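Local coordinates for protein tetraacyldisaccharide 4'-kinase (Aquifex aeolicus, PDB 4EHY) that probably transfers the gamma-phosphate of ATP to the 4'-position of a tetraacyldisaccharide 1-phosphate, forming lipid IVA in lipid A biosynthesis, at residues M204-C209 with L294-K299; Y275-K280 with E289-L294. All coordinates share one frame; numbering follows the deposited sequence.

Interaction 1. Residues M204-C209 with L294-K299. With ADP (adenosine-5'-diphosphate), chain B.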
# COMPACT_ATOMS: atom_id res chain seq x y z
N MET A 204 5.61 -12.20 4.01
CA MET A 204 5.60 -10.90 4.67
C MET A 204 4.81 -10.98 5.96
O MET A 204 3.66 -11.42 5.97
CB MET A 204 4.99 -9.84 3.75
CG MET A 204 4.79 -8.48 4.39
SD MET A 204 4.16 -7.28 3.19
CE MET A 204 3.25 -6.15 4.24
N PHE A 205 5.42 -10.52 7.05
CA PHE A 205 4.76 -10.51 8.35
C PHE A 205 4.63 -9.07 8.83
O PHE A 205 5.47 -8.23 8.52
CB PHE A 205 5.55 -11.33 9.38
CG PHE A 205 5.62 -12.81 9.07
CD1 PHE A 205 4.75 -13.70 9.70
CD2 PHE A 205 6.58 -13.32 8.20
CE1 PHE A 205 4.83 -15.07 9.44
CE2 PHE A 205 6.66 -14.68 7.94
CZ PHE A 205 5.78 -15.56 8.56
N ARG A 206 3.56 -8.77 9.55
CA ARG A 206 3.46 -7.47 10.21
C ARG A 206 3.65 -7.68 11.71
O ARG A 206 2.92 -8.47 12.33
CB ARG A 206 2.13 -6.79 9.89
CG ARG A 206 2.05 -6.22 8.47
CD ARG A 206 0.64 -5.70 8.13
NE ARG A 206 -0.37 -6.68 8.49
CZ ARG A 206 -1.68 -6.50 8.36
NH1 ARG A 206 -2.14 -5.36 7.87
NH2 ARG A 206 -2.52 -7.45 8.74
N GLU A 207 4.67 -7.04 12.27
CA GLU A 207 4.95 -7.14 13.71
C GLU A 207 4.31 -5.96 14.43
O GLU A 207 4.81 -4.83 14.37
CB GLU A 207 6.46 -7.18 13.98
CG GLU A 207 6.81 -7.32 15.47
CD GLU A 207 8.26 -7.01 15.77
OE1 GLU A 207 9.14 -7.44 14.99
OE2 GLU A 207 8.53 -6.34 16.79
N PHE A 208 3.19 -6.22 15.10
CA PHE A 208 2.45 -5.17 15.79
C PHE A 208 3.09 -4.87 17.13
O PHE A 208 2.86 -5.56 18.10
CB PHE A 208 0.99 -5.57 15.94
CG PHE A 208 0.31 -5.78 14.62
CD1 PHE A 208 0.21 -7.05 14.07
CD2 PHE A 208 -0.17 -4.69 13.90
CE1 PHE A 208 -0.39 -7.23 12.83
CE2 PHE A 208 -0.77 -4.87 12.67
CZ PHE A 208 -0.89 -6.14 12.13
N CYS A 209 3.89 -3.82 17.17
CA CYS A 209 4.81 -3.58 18.27
C CYS A 209 4.53 -2.26 18.98
O CYS A 209 4.99 -2.04 20.10
CB CYS A 209 6.23 -3.52 17.71
SG CYS A 209 6.45 -2.13 16.53
N LEU A 294 -2.65 1.73 16.09
CA LEU A 294 -1.78 0.57 16.20
C LEU A 294 -0.78 0.65 15.06
O LEU A 294 -1.15 0.84 13.90
CB LEU A 294 -2.59 -0.72 16.08
CG LEU A 294 -1.83 -2.04 16.22
CD1 LEU A 294 -1.25 -2.17 17.63
CD2 LEU A 294 -2.74 -3.21 15.91
N ASN A 295 0.50 0.51 15.39
CA ASN A 295 1.55 0.59 14.39
C ASN A 295 2.31 -0.72 14.40
O ASN A 295 2.17 -1.50 15.33
CB ASN A 295 2.46 1.78 14.68
CG ASN A 295 3.25 2.23 13.46
OD1 ASN A 295 2.90 1.90 12.32
ND2 ASN A 295 4.31 3.00 13.69
N PHE A 296 3.08 -1.00 13.35
CA PHE A 296 3.76 -2.28 13.21
C PHE A 296 5.03 -2.12 12.35
O PHE A 296 5.18 -1.12 11.65
CB PHE A 296 2.83 -3.28 12.52
CG PHE A 296 2.30 -2.79 11.20
CD1 PHE A 296 2.96 -3.09 10.01
CD2 PHE A 296 1.16 -2.00 11.16
CE1 PHE A 296 2.48 -2.63 8.79
CE2 PHE A 296 0.67 -1.51 9.94
CZ PHE A 296 1.34 -1.83 8.75
N LYS A 297 5.91 -3.10 12.41
CA LYS A 297 7.05 -3.17 11.50
C LYS A 297 6.76 -4.24 10.46
O LYS A 297 6.09 -5.23 10.74
CB LYS A 297 8.33 -3.56 12.25
CG LYS A 297 8.77 -2.57 13.33
CD LYS A 297 9.83 -3.18 14.26
CE LYS A 297 10.13 -2.27 15.46
NZ LYS A 297 11.01 -2.90 16.49
N VAL A 298 7.26 -4.05 9.25
CA VAL A 298 7.11 -5.06 8.23
C VAL A 298 8.40 -5.85 8.24
O VAL A 298 9.49 -5.27 8.30
CB VAL A 298 6.85 -4.41 6.85
CG1 VAL A 298 6.89 -5.44 5.73
CG2 VAL A 298 5.52 -3.68 6.84
N LYS A 299 8.28 -7.17 8.25
CA LYS A 299 9.42 -8.07 8.25
C LYS A 299 9.28 -9.04 7.09
O LYS A 299 8.20 -9.60 6.86
CB LYS A 299 9.47 -8.83 9.57
CG LYS A 299 9.28 -7.94 10.77
CD LYS A 299 10.57 -7.72 11.52
CE LYS A 299 10.64 -8.64 12.73
NZ LYS A 299 11.74 -8.29 13.67
PB ADP B . -3.40 -1.44 0.76
O1B ADP B . -4.22 -0.36 0.11
O2B ADP B . -3.29 -2.71 -0.06
O3B ADP B . -2.04 -0.94 1.20
PA ADP B . -5.02 -1.09 3.20
O1A ADP B . -5.03 -2.09 4.32
O2A ADP B . -6.30 -0.47 2.72
O3A ADP B . -4.23 -1.92 2.04
O5' ADP B . -4.07 0.12 3.62
C5' ADP B . -2.78 -0.13 4.16
C4' ADP B . -2.61 0.83 5.33
O4' ADP B . -3.74 0.72 6.24
C3' ADP B . -1.39 0.42 6.13
O3' ADP B . -0.25 1.13 5.66
C2' ADP B . -1.76 0.79 7.54
O2' ADP B . -1.49 2.18 7.74
C1' ADP B . -3.26 0.62 7.59
N9 ADP B . -3.58 -0.75 8.08
C8 ADP B . -4.19 -1.72 7.38
N7 ADP B . -4.36 -2.85 8.12
C5 ADP B . -3.85 -2.59 9.34
C6 ADP B . -3.71 -3.35 10.61
N6 ADP B . -4.14 -4.64 10.74
N1 ADP B . -3.12 -2.70 11.64
C2 ADP B . -2.68 -1.43 11.55
N3 ADP B . -2.78 -0.69 10.43
C4 ADP B . -3.35 -1.21 9.31
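An antiparallel strand pair, with Phe205 facing Lys299 and Glu207 facing Lys297 as hydrogen-bonded pairs, lines the adenine end of the ADP site. The backbone bonds are firm from Phe205 to Glu207, with Phe205 N 2.9 Å from Lys299 O and Glu207 N 2.8 Å from Lys297 O. Toward Cys209 the ladder slackens, and Cys209 N reaches Asn295 O by a weak bond of 3.4 Å.

On the nucleotide face the Arg206 chain lays CD over one face of the Phe296 ring, a CH-pi contact with CD 4.0 Å from the ring centroid, and then bends at chi3 (-49°), turning NE and the guanidinium onward. The guanidinium lies at 67° to that ring, and any cation-pi attraction is weak at this range. Phe208 CZ rests over a face of the guanidinium, whose edge turns to the purine, Arg206 NH1 lying 3.4 Å from ADP N7. Arg206 NH2 is anchored by a salt bridge to Glu189 and a hydrogen bond to Gln240. The Phe208 and Phe296 side chains run alongside each other, ring planes 57° apart, and both bring a ring edge to the base: Phe208 CE2 is 3.4 Å from ADP N1, Phe296 CE2 3.6 Å from ADP N3.

On the other face, doubly bent Lys299 curls back to Glu207 in a salt bridge, OE1 to NZ 3.0 Å.

Helix 51-61 packs against Met204, Phe296 and Val298, helix 238-248 meets Phe208 and Leu294, and strand 182-186 continues the sheet beyond Met204.

Interaction 2. Residues Y275-K280 with E289-L294. With ADP (adenosine-5'-diphosphate), chain B.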
# COMPACT_ATOMS: atom_id res chain seq x y z
N TYR A 275 -9.98 5.80 21.55
CA TYR A 275 -10.15 5.27 20.20
C TYR A 275 -8.87 4.66 19.66
O TYR A 275 -7.77 5.18 19.87
CB TYR A 275 -10.65 6.36 19.25
CG TYR A 275 -12.02 6.86 19.61
CD1 TYR A 275 -13.16 6.30 19.05
CD2 TYR A 275 -12.18 7.88 20.55
CE1 TYR A 275 -14.43 6.75 19.40
CE2 TYR A 275 -13.43 8.33 20.90
CZ TYR A 275 -14.55 7.77 20.33
OH TYR A 275 -15.80 8.23 20.69
N LEU A 276 -9.04 3.56 18.94
CA LEU A 276 -7.92 2.83 18.40
C LEU A 276 -8.15 2.57 16.92
O LEU A 276 -9.12 1.92 16.54
CB LEU A 276 -7.76 1.50 19.13
CG LEU A 276 -6.55 0.71 18.65
CD1 LEU A 276 -5.31 1.59 18.78
CD2 LEU A 276 -6.40 -0.60 19.43
N THR A 277 -7.24 3.07 16.09
CA THR A 277 -7.42 2.97 14.64
C THR A 277 -6.04 2.78 13.99
O THR A 277 -5.06 2.54 14.70
CB THR A 277 -8.12 4.23 14.07
OG1 THR A 277 -8.46 4.02 12.70
CG2 THR A 277 -7.25 5.49 14.22
N THR A 278 -5.96 2.85 12.66
CA THR A 278 -4.67 2.68 11.97
C THR A 278 -3.98 3.97 11.52
O THR A 278 -4.58 5.05 11.53
CB THR A 278 -4.87 1.79 10.71
OG1 THR A 278 -5.42 2.58 9.66
CG2 THR A 278 -5.81 0.64 11.01
N PRO A 279 -2.70 3.86 11.12
CA PRO A 279 -2.02 5.09 10.70
C PRO A 279 -2.74 5.72 9.50
O PRO A 279 -2.80 6.94 9.37
CB PRO A 279 -0.63 4.60 10.32
CG PRO A 279 -0.41 3.41 11.24
CD PRO A 279 -1.76 2.73 11.28
N LYS A 280 -3.31 4.88 8.65
CA LYS A 280 -3.99 5.36 7.45
C LYS A 280 -5.17 6.25 7.82
O LYS A 280 -5.41 7.28 7.19
CB LYS A 280 -4.43 4.16 6.59
CG LYS A 280 -5.24 4.53 5.35
CD LYS A 280 -5.55 3.29 4.51
CE LYS A 280 -6.55 3.60 3.39
NZ LYS A 280 -6.64 2.46 2.41
N GLU A 289 -7.17 14.32 20.64
CA GLU A 289 -6.35 13.85 21.76
C GLU A 289 -6.54 12.41 22.26
O GLU A 289 -5.61 11.82 22.85
CB GLU A 289 -6.46 14.83 22.94
CG GLU A 289 -5.74 16.13 22.67
CD GLU A 289 -6.00 17.18 23.73
OE1 GLU A 289 -6.33 16.81 24.87
OE2 GLU A 289 -5.86 18.38 23.39
N ASN A 290 -7.72 11.83 22.07
CA ASN A 290 -7.94 10.47 22.62
C ASN A 290 -7.98 9.41 21.53
O ASN A 290 -8.59 8.35 21.70
CB ASN A 290 -9.24 10.41 23.42
CG ASN A 290 -10.38 11.15 22.73
OD1 ASN A 290 -10.23 11.63 21.59
ND2 ASN A 290 -11.53 11.27 23.42
N VAL A 291 -7.32 9.69 20.42
CA VAL A 291 -7.32 8.78 19.29
C VAL A 291 -5.91 8.29 19.02
O VAL A 291 -5.00 9.09 18.81
CB VAL A 291 -7.86 9.47 18.04
CG1 VAL A 291 -7.77 8.55 16.83
CG2 VAL A 291 -9.31 9.88 18.29
N PHE A 292 -5.75 6.97 19.02
CA PHE A 292 -4.46 6.33 18.86
C PHE A 292 -4.47 5.38 17.66
O PHE A 292 -5.53 4.93 17.23
CB PHE A 292 -4.12 5.57 20.15
CG PHE A 292 -3.99 6.47 21.35
CD1 PHE A 292 -5.12 6.89 22.05
CD2 PHE A 292 -2.75 6.91 21.76
CE1 PHE A 292 -5.02 7.73 23.15
CE2 PHE A 292 -2.63 7.76 22.87
CZ PHE A 292 -3.77 8.17 23.56
N ALA A 293 -3.29 5.08 17.13
CA ALA A 293 -3.18 4.08 16.08
C ALA A 293 -2.25 2.94 16.46
O ALA A 293 -1.19 3.16 17.06
CB ALA A 293 -2.73 4.72 14.72
N LEU A 294 -2.65 1.73 16.09
CA LEU A 294 -1.78 0.57 16.20
C LEU A 294 -0.78 0.65 15.06
O LEU A 294 -1.15 0.84 13.90
CB LEU A 294 -2.59 -0.72 16.08
CG LEU A 294 -1.83 -2.04 16.22
CD1 LEU A 294 -1.25 -2.17 17.63
CD2 LEU A 294 -2.74 -3.21 15.91
PB ADP B . -3.40 -1.44 0.76
O1B ADP B . -4.22 -0.36 0.11
O2B ADP B . -3.29 -2.71 -0.06
O3B ADP B . -2.04 -0.94 1.20
PA ADP B . -5.02 -1.09 3.20
O1A ADP B . -5.03 -2.09 4.32
O2A ADP B . -6.30 -0.47 2.72
O3A ADP B . -4.23 -1.92 2.04
O5' ADP B . -4.07 0.12 3.62
C5' ADP B . -2.78 -0.13 4.16
C4' ADP B . -2.61 0.83 5.33
O4' ADP B . -3.74 0.72 6.24
C3' ADP B . -1.39 0.42 6.13
O3' ADP B . -0.25 1.13 5.66
C2' ADP B . -1.76 0.79 7.54
O2' ADP B . -1.49 2.18 7.74
C1' ADP B . -3.26 0.62 7.59
N9 ADP B . -3.58 -0.75 8.08
C8 ADP B . -4.19 -1.72 7.38
N7 ADP B . -4.36 -2.85 8.12
C5 ADP B . -3.85 -2.59 9.34
C6 ADP B . -3.71 -3.35 10.61
N6 ADP B . -4.14 -4.64 10.74
N1 ADP B . -3.12 -2.70 11.64
C2 ADP B . -2.68 -1.43 11.55
N3 ADP B . -2.78 -0.69 10.43
C4 ADP B . -3.35 -1.21 9.31
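Val291 holds CG1 anti to its backbone N (chi1 176°), which sends CG2 to Tyr275 CB at 3.9 Å and CG1 to Thr277 CG2. Thr277 in turn has OG1 anti to its own N (chi1 -171°), where Phe232 O takes its hydrogen bond, while its methyl is left for Val291. This is a parallel strand pair, 275-277 beside 291-294, with the short helix 279-282 starting from the end of the first strand toward ADP. The backbone alternates in the parallel manner: Tyr275 N bonds Asn290 O at 2.9 Å, Phe292 N bonds Tyr275 O, and Thr277 N bonds Phe292 O.

Thr278 is the N-cap of the helix, its OG1 accepting weakly from Lys280 N and hydrogen-bonded also to Asp281, with CB 3.3 Å from ADP N3. From the first turn Lys280 stretches fully extended along the ribose, and NZ bonds ADP O2A at 3.0 Å as well as Asp260 and Glu100. With an alanine here, that alpha-phosphate oxygen and the Asp260 carboxylate would probably be left without their shared cationic partner. Back at the strand end, Pro279 CD sits 3.3 Å from Leu294 O.

Coming from the N terminus, the chain first meets these contacts in strand 201-212, which contributes 204-209. The chain then makes a long excursion through strand 229-234, helix 238-248 and strand 252-258 before reaching 275-280. Only eight residues, the end of helix 279-282 and a loop, lead to 289-294, where interaction 2 closes its short loop; the same strand runs straight on into 294-299 and closes the long one as interaction 1. The short loop thus lies wholly within the long one, and Leu294 belongs to both. Strand 291-300 joins the two neighbours, antiparallel to 201-212 and parallel to 275-277, linking strand 182-186 on one flank with 229-234 on the other. Both contacts reach ADP, and Pro279 touches Asn295 between them.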